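Local coordinates for Lmo2470 protein (Listeria monocytogenes EGD-e, PDB 5HL3) that is an internalin with leucine-rich repeats that binds calcium, interacts with the host protein afadin and facilitates crossing of the basement membrane, at residues P192-L197 against P214-L219; I185-N190 against P208-L213. One frame throughout, in Å; residues are numbered along the deposited sequence. Where two conformers were deposited one is given.

Contact 1. Residues P192-L197 against P214-L219; sequences PNLTFL and PKLTDL
F196 and D218 lie side by side on one face of a parallel sheet and point the same way, the phenyl ring running beside the carboxylate with their planes 41° apart. The approach is oblique: F196 CE1 comes to 3.5 Å from D218 OD1. That oxygen takes a short bond of 2.6 Å from T217 OG1 on its anti lone pair, which pins the carboxylate and keeps the hydroxyl next to the ring. On the other face L197 and L219, each with CG anti to its backbone N, run side by side into the buried interior, L197 CD2 resting 3.8 Å from L219 CD1. Such stacking of equivalent leucines, 22 residues apart, is the hallmark of leucine-rich repeats, and L194 and L216 form a second pair of the kind. L216 CD1 also reaches across to within 3.9 Å of L197 CB. The backbones are joined where each strand begins. T195 O is gripped twice, by T217 N at 2.9 Å and by D218 N more directly in line with the carbonyl, while L197 N donates to D218 O in a nearly straight bond (174°). Farther back the chains separate slightly, and a single water links P192 O, L194 O and K215 N. The extended K215 chain runs past P192 O and alongside N193. Strand 174-176 flanks the pair at one side, bonded through L175 to F196 and touched by L194 and L197; strand 241-243 flanks it at the other, meeting D218 through S241 and L219 through L242.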
loop_
_atom_site.group_PDB
_atom_site.type_symbol
_atom_site.label_atom_id
_atom_site.label_comp_id
_atom_site.label_asym_id
_atom_site.label_seq_id
_atom_site.Cartn_x
_atom_site.Cartn_y
_atom_site.Cartn_z
ATOM N N PRO A 192 4.838 14.237 11.085
ATOM C CA PRO A 192 5.108 13.567 12.376
ATOM C C PRO A 192 3.909 12.994 13.096
ATOM O O PRO A 192 4.099 12.286 14.095
ATOM C CB PRO A 192 5.777 14.658 13.196
ATOM C CG PRO A 192 5.160 15.884 12.695
ATOM C CD PRO A 192 5.027 15.694 11.206
ATOM N N ASN A 193 2.696 13.274 12.620
ATOM C CA ASN A 193 1.508 12.647 13.209
ATOM C C ASN A 193 1.139 11.344 12.522
ATOM O O ASN A 193 0.168 10.693 12.912
ATOM C CB ASN A 193 0.317 13.605 13.188
ATOM C CG ASN A 193 0.484 14.751 14.156
ATOM O OD1 ASN A 193 1.473 14.818 14.915
ATOM N ND2 ASN A 193 -0.479 15.651 14.153
ATOM N N LEU A 194 1.910 10.927 11.523
ATOM C CA LEU A 194 1.573 9.716 10.787
ATOM C C LEU A 194 1.535 8.515 11.731
ATOM O O LEU A 194 2.502 8.263 12.446
ATOM C CB LEU A 194 2.592 9.482 9.661
ATOM C CG LEU A 194 2.168 8.379 8.690
ATOM C CD1 LEU A 194 1.042 8.838 7.795
ATOM C CD2 LEU A 194 3.364 7.918 7.867
ATOM N N THR A 195 0.408 7.790 11.744
ATOM C CA THR A 195 0.255 6.599 12.604
ATOM C C THR A 195 0.184 5.297 11.825
ATOM O O THR A 195 0.593 4.268 12.350
ATOM C CB THR A 195 -0.969 6.683 13.551
ATOM O OG1 THR A 195 -2.179 6.416 12.843
ATOM C CG2 THR A 195 -1.016 8.022 14.208
ATOM N N PHE A 196 -0.303 5.338 10.581
ATOM C CA PHE A 196 -0.491 4.124 9.756
ATOM C C PHE A 196 0.146 4.333 8.395
ATOM O O PHE A 196 -0.210 5.269 7.679
ATOM C CB PHE A 196 -2.011 3.873 9.604
ATOM C CG PHE A 196 -2.747 3.789 10.935
ATOM C CD1 PHE A 196 -2.699 2.645 11.733
ATOM C CD2 PHE A 196 -3.488 4.859 11.386
ATOM C CE1 PHE A 196 -3.375 2.601 12.928
ATOM C CE2 PHE A 196 -4.181 4.811 12.575
ATOM C CZ PHE A 196 -4.105 3.684 13.357
ATOM N N LEU A 197 1.111 3.490 8.052
ATOM C CA LEU A 197 1.813 3.556 6.768
ATOM C C LEU A 197 1.759 2.172 6.132
ATOM O O LEU A 197 2.413 1.224 6.616
ATOM C CB LEU A 197 3.242 4.026 6.960
ATOM C CG LEU A 197 4.133 4.184 5.719
ATOM C CD1 LEU A 197 3.436 5.034 4.666
ATOM C CD2 LEU A 197 5.474 4.761 6.088
ATOM N N PRO A 214 7.480 9.753 15.034
ATOM C CA PRO A 214 7.369 9.374 16.459
ATOM C C PRO A 214 6.044 8.757 16.880
ATOM O O PRO A 214 5.980 8.197 17.987
ATOM C CB PRO A 214 7.580 10.709 17.189
ATOM C CG PRO A 214 7.106 11.737 16.218
ATOM C CD PRO A 214 7.511 11.228 14.869
ATOM N N LYS A 215 5.009 8.884 16.047
ATOM C CA LYS A 215 3.672 8.381 16.352
ATOM C C LYS A 215 3.285 7.168 15.524
ATOM O O LYS A 215 2.188 6.664 15.668
ATOM C CB LYS A 215 2.644 9.496 16.166
ATOM C CG LYS A 215 2.777 10.581 17.242
ATOM C CD LYS A 215 1.810 11.712 17.028
ATOM C CE LYS A 215 1.607 12.588 18.241
ATOM N NZ LYS A 215 0.537 13.562 17.855
ATOM N N LEU A 216 4.174 6.707 14.652
ATOM C CA LEU A 216 3.837 5.561 13.790
ATOM C C LEU A 216 3.627 4.299 14.621
ATOM O O LEU A 216 4.516 3.889 15.369
ATOM C CB LEU A 216 4.979 5.338 12.794
ATOM C CG LEU A 216 4.677 4.317 11.684
ATOM C CD1 LEU A 216 3.655 4.855 10.726
ATOM C CD2 LEU A 216 5.957 3.963 10.956
ATOM N N THR A 217 2.452 3.681 14.481
ATOM C CA THR A 217 2.139 2.442 15.210
ATOM C C THR A 217 2.129 1.224 14.300
ATOM O O THR A 217 2.442 0.134 14.749
ATOM C CB THR A 217 0.773 2.519 15.955
ATOM O OG1 THR A 217 -0.305 2.679 15.031
ATOM C CG2 THR A 217 0.798 3.644 16.992
ATOM N N ASP A 218 1.740 1.402 13.045
ATOM C CA ASP A 218 1.566 0.272 12.121
ATOM C C ASP A 218 2.293 0.534 10.816
ATOM O O ASP A 218 1.972 1.499 10.117
ATOM C CB ASP A 218 0.075 0.048 11.845
ATOM C CG ASP A 218 -0.683 -0.376 13.061
ATOM O OD1 ASP A 218 -0.837 0.404 14.009
ATOM O OD2 ASP A 218 -1.161 -1.518 13.092
ATOM N N LEU A 219 3.257 -0.320 10.499
ATOM C CA LEU A 219 4.070 -0.206 9.289
ATOM C C LEU A 219 3.958 -1.548 8.582
ATOM O O LEU A 219 4.477 -2.551 9.078
ATOM C CB LEU A 219 5.516 0.154 9.637
ATOM C CG LEU A 219 6.515 0.260 8.490
ATOM C CD1 LEU A 219 6.020 1.200 7.411
ATOM C CD2 LEU A 219 7.848 0.721 8.998
HETATM O O HOH W 1 4.704 9.677 13.313
#

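Contact 2. Residues I185-N190 against P208-L213; sequences IPDFQN and PDFQNL. With CA (calcium ion), chain F.
D187 turns its CG anti to the backbone N (chi1 -168°), and Q211 holds its CG between its own N and carbonyl carbon (chi1 69°); together these torsions lay the Q211 amide over the D187 carboxylate, the two planes stacked 19° apart. Here two successive turns of the leucine-rich repeat solenoid meet away from its parallel sheet, with D187 and D209, 22 residues apart, each centring an inverse gamma turn. D187 fastens the next turn twice. Its OD1 receives Q211 N on the syn lone pair at 2.9 Å, and its backbone O takes Q211 NE2 at 3.0 Å from above the carbonyl plane. One water donates to D187 OD1 and F188 O and accepts from N212 N, bridging the two segments, and N165 ND2 of the preceding turn also donates to D187 O. P208 also packs its CD 3.6 Å from I185 CG2, with the two side chains crossing at about a right angle. The F210 ring is held between L213 CD1 on one face and P208 O on the other, while P186 O sits at its edge, 3.6 Å from CE1. At the outer end Q189 OE1 and N190 OD1 bind a calcium ion, whose site N167 and three waters complete. Q189 also joins the two turns through its backbone: N212 ND2 reaches Q189 O at 2.9 Å, with the acceptor lying close to the plane of the N212 amide.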
loop_
_atom_site.group_PDB
_atom_site.type_symbol
_atom_site.label_atom_id
_atom_site.label_comp_id
_atom_site.label_asym_id
_atom_site.label_seq_id
_atom_site.Cartn_x
_atom_site.Cartn_y
_atom_site.Cartn_z
ATOM N N ILE A 185 11.153 4.645 -0.406
ATOM C CA ILE A 185 10.153 5.463 0.292
ATOM C C ILE A 185 10.896 6.659 0.914
ATOM O O ILE A 185 12.015 6.498 1.422
ATOM C CB ILE A 185 9.414 4.594 1.353
ATOM C CG1 ILE A 185 8.232 5.336 1.949
ATOM C CG2 ILE A 185 10.307 4.085 2.442
ATOM C CD1 ILE A 185 7.020 5.454 1.057
ATOM N N PRO A 186 10.320 7.865 0.859
ATOM C CA PRO A 186 11.026 8.993 1.460
ATOM C C PRO A 186 11.257 8.863 2.963
ATOM O O PRO A 186 10.452 8.241 3.663
ATOM C CB PRO A 186 10.062 10.166 1.206
ATOM C CG PRO A 186 9.346 9.778 -0.043
ATOM C CD PRO A 186 9.133 8.309 0.107
ATOM N N ASP A 187 12.338 9.485 3.445
ATOM C CA ASP A 187 12.550 9.624 4.888
ATOM C C ASP A 187 11.682 10.836 5.290
ATOM O O ASP A 187 12.156 11.974 5.404
ATOM C CB ASP A 187 14.030 9.845 5.183
ATOM C CG ASP A 187 14.360 9.705 6.653
ATOM O OD1 ASP A 187 13.421 9.544 7.449
ATOM O OD2 ASP A 187 15.564 9.754 6.979
ATOM N N PHE A 188 10.386 10.567 5.455
ATOM C CA PHE A 188 9.403 11.662 5.564
ATOM C C PHE A 188 9.778 12.666 6.643
ATOM O O PHE A 188 9.948 12.318 7.785
ATOM C CB PHE A 188 8.016 11.105 5.836
ATOM C CG PHE A 188 7.390 10.411 4.662
ATOM C CD1 PHE A 188 6.966 11.114 3.556
ATOM C CD2 PHE A 188 7.198 9.041 4.676
ATOM C CE1 PHE A 188 6.398 10.464 2.485
ATOM C CE2 PHE A 188 6.605 8.387 3.605
ATOM C CZ PHE A 188 6.213 9.101 2.504
ATOM N N GLN A 189 9.904 13.927 6.255
ATOM C CA GLN A 189 10.349 14.981 7.153
ATOM C C GLN A 189 9.270 15.706 7.926
ATOM O O GLN A 189 9.527 16.171 9.032
ATOM C CB GLN A 189 11.092 16.072 6.335
ATOM C CG GLN A 189 12.356 15.620 5.622
ATOM C CD GLN A 189 13.061 16.772 4.941
ATOM O OE1 GLN A 189 12.463 17.824 4.707
ATOM N NE2 GLN A 189 14.347 16.609 4.668
ATOM N N ASN A 190 8.065 15.812 7.364
ATOM C CA ASN A 190 7.080 16.764 7.888
ATOM C C ASN A 190 5.705 16.186 8.092
ATOM O O ASN A 190 4.715 16.931 8.063
ATOM C CB ASN A 190 7.000 17.990 6.931
ATOM C CG ASN A 190 8.369 18.605 6.639
ATOM O OD1 ASN A 190 8.809 18.615 5.499
ATOM N ND2 ASN A 190 9.037 19.080 7.662
ATOM N N PRO A 208 14.380 4.054 4.824
ATOM C CA PRO A 208 15.225 4.838 5.710
ATOM C C PRO A 208 14.997 4.466 7.181
ATOM O O PRO A 208 13.937 3.893 7.541
ATOM C CB PRO A 208 14.752 6.281 5.467
ATOM C CG PRO A 208 14.098 6.253 4.129
ATOM C CD PRO A 208 13.450 4.887 4.052
ATOM N N ASP A 209 15.944 4.838 8.031
ATOM C CA ASP A 209 15.781 4.683 9.475
ATOM C C ASP A 209 15.019 5.921 9.886
ATOM O O ASP A 209 15.589 6.909 10.341
ATOM C CB ASP A 209 17.141 4.619 10.161
ATOM C CG ASP A 209 17.038 4.402 11.655
ATOM O OD1 ASP A 209 15.937 4.088 12.170
ATOM O OD2 ASP A 209 18.075 4.531 12.343
ATOM N N PHE A 210 13.715 5.860 9.683
ATOM C CA PHE A 210 12.882 7.066 9.729
ATOM C C PHE A 210 13.233 8.034 10.803
ATOM O O PHE A 210 13.200 7.712 11.997
ATOM C CB PHE A 210 11.400 6.735 9.810
ATOM C CG PHE A 210 10.894 5.959 8.632
ATOM C CD1 PHE A 210 10.725 6.578 7.367
ATOM C CD2 PHE A 210 10.545 4.617 8.737
ATOM C CE1 PHE A 210 10.249 5.866 6.299
ATOM C CE2 PHE A 210 10.076 3.921 7.665
ATOM C CZ PHE A 210 9.906 4.538 6.447
ATOM N N GLN A 211 13.495 9.265 10.352
ATOM C CA GLN A 211 13.942 10.306 11.232
ATOM C C GLN A 211 12.837 11.073 11.991
ATOM O O GLN A 211 13.124 11.718 13.003
ATOM C CB GLN A 211 14.815 11.315 10.443
ATOM C CG GLN A 211 14.054 12.151 9.431
ATOM C CD GLN A 211 14.926 12.788 8.345
ATOM O OE1 GLN A 211 16.068 13.187 8.588
ATOM N NE2 GLN A 211 14.349 12.937 7.156
ATOM N N ASN A 212 11.600 11.040 11.517
ATOM C CA ASN A 212 10.558 11.853 12.178
ATOM C C ASN A 212 9.154 11.246 12.098
ATOM O O ASN A 212 8.181 11.904 11.689
ATOM C CB ASN A 212 10.555 13.267 11.577
ATOM C CG ASN A 212 9.748 14.246 12.405
ATOM O OD1 ASN A 212 9.609 14.070 13.616
ATOM N ND2 ASN A 212 9.204 15.279 11.765
ATOM N N LEU A 213 9.039 10.002 12.531
ATOM C CA LEU A 213 7.734 9.324 12.639
ATOM C C LEU A 213 7.512 8.829 14.075
ATOM O O LEU A 213 7.336 7.638 14.318
ATOM C CB LEU A 213 7.634 8.175 11.630
ATOM C CG LEU A 213 7.687 8.566 10.152
ATOM C CD1 LEU A 213 7.623 7.352 9.238
ATOM C CD2 LEU A 213 6.604 9.573 9.746
HETATM CA CA CA F . 10.625 19.338 4.267
HETATM O O HOH W 2 10.947 10.039 8.895
HETATM O O HOH W 3 17.152 8.823 9.014
HETATM O O HOH W 4 7.694 13.203 9.246
HETATM O O HOH W 5 15.209 13.644 4.182
HETATM O O HOH W 6 10.318 17.367 2.854
HETATM O O HOH W 7 12.233 20.408 2.778
HETATM O O HOH W 8 10.083 21.707 4.778
#

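Overall arrangement
Followed from the N terminus, the chain passes through 185-190, then 192-197, then 208-213 and finally 214-219, so the four segments alternate and the two contacts cross. Contact 2 closes the loop from 190 to 208, and contact 1 the overlapping loop from 197 to 214; each joins successive turns. Contact 1 ties strand 196-198 to strand 218-220 in the parallel sheet, whereas contact 2 ties the loops that lead into those strands. Their centres are 11 Å apart, and they meet where P192 packs on N212, L194 on L213 and L219 on F210. Both the sheet side and the loop side of two adjoining turns are thus joined.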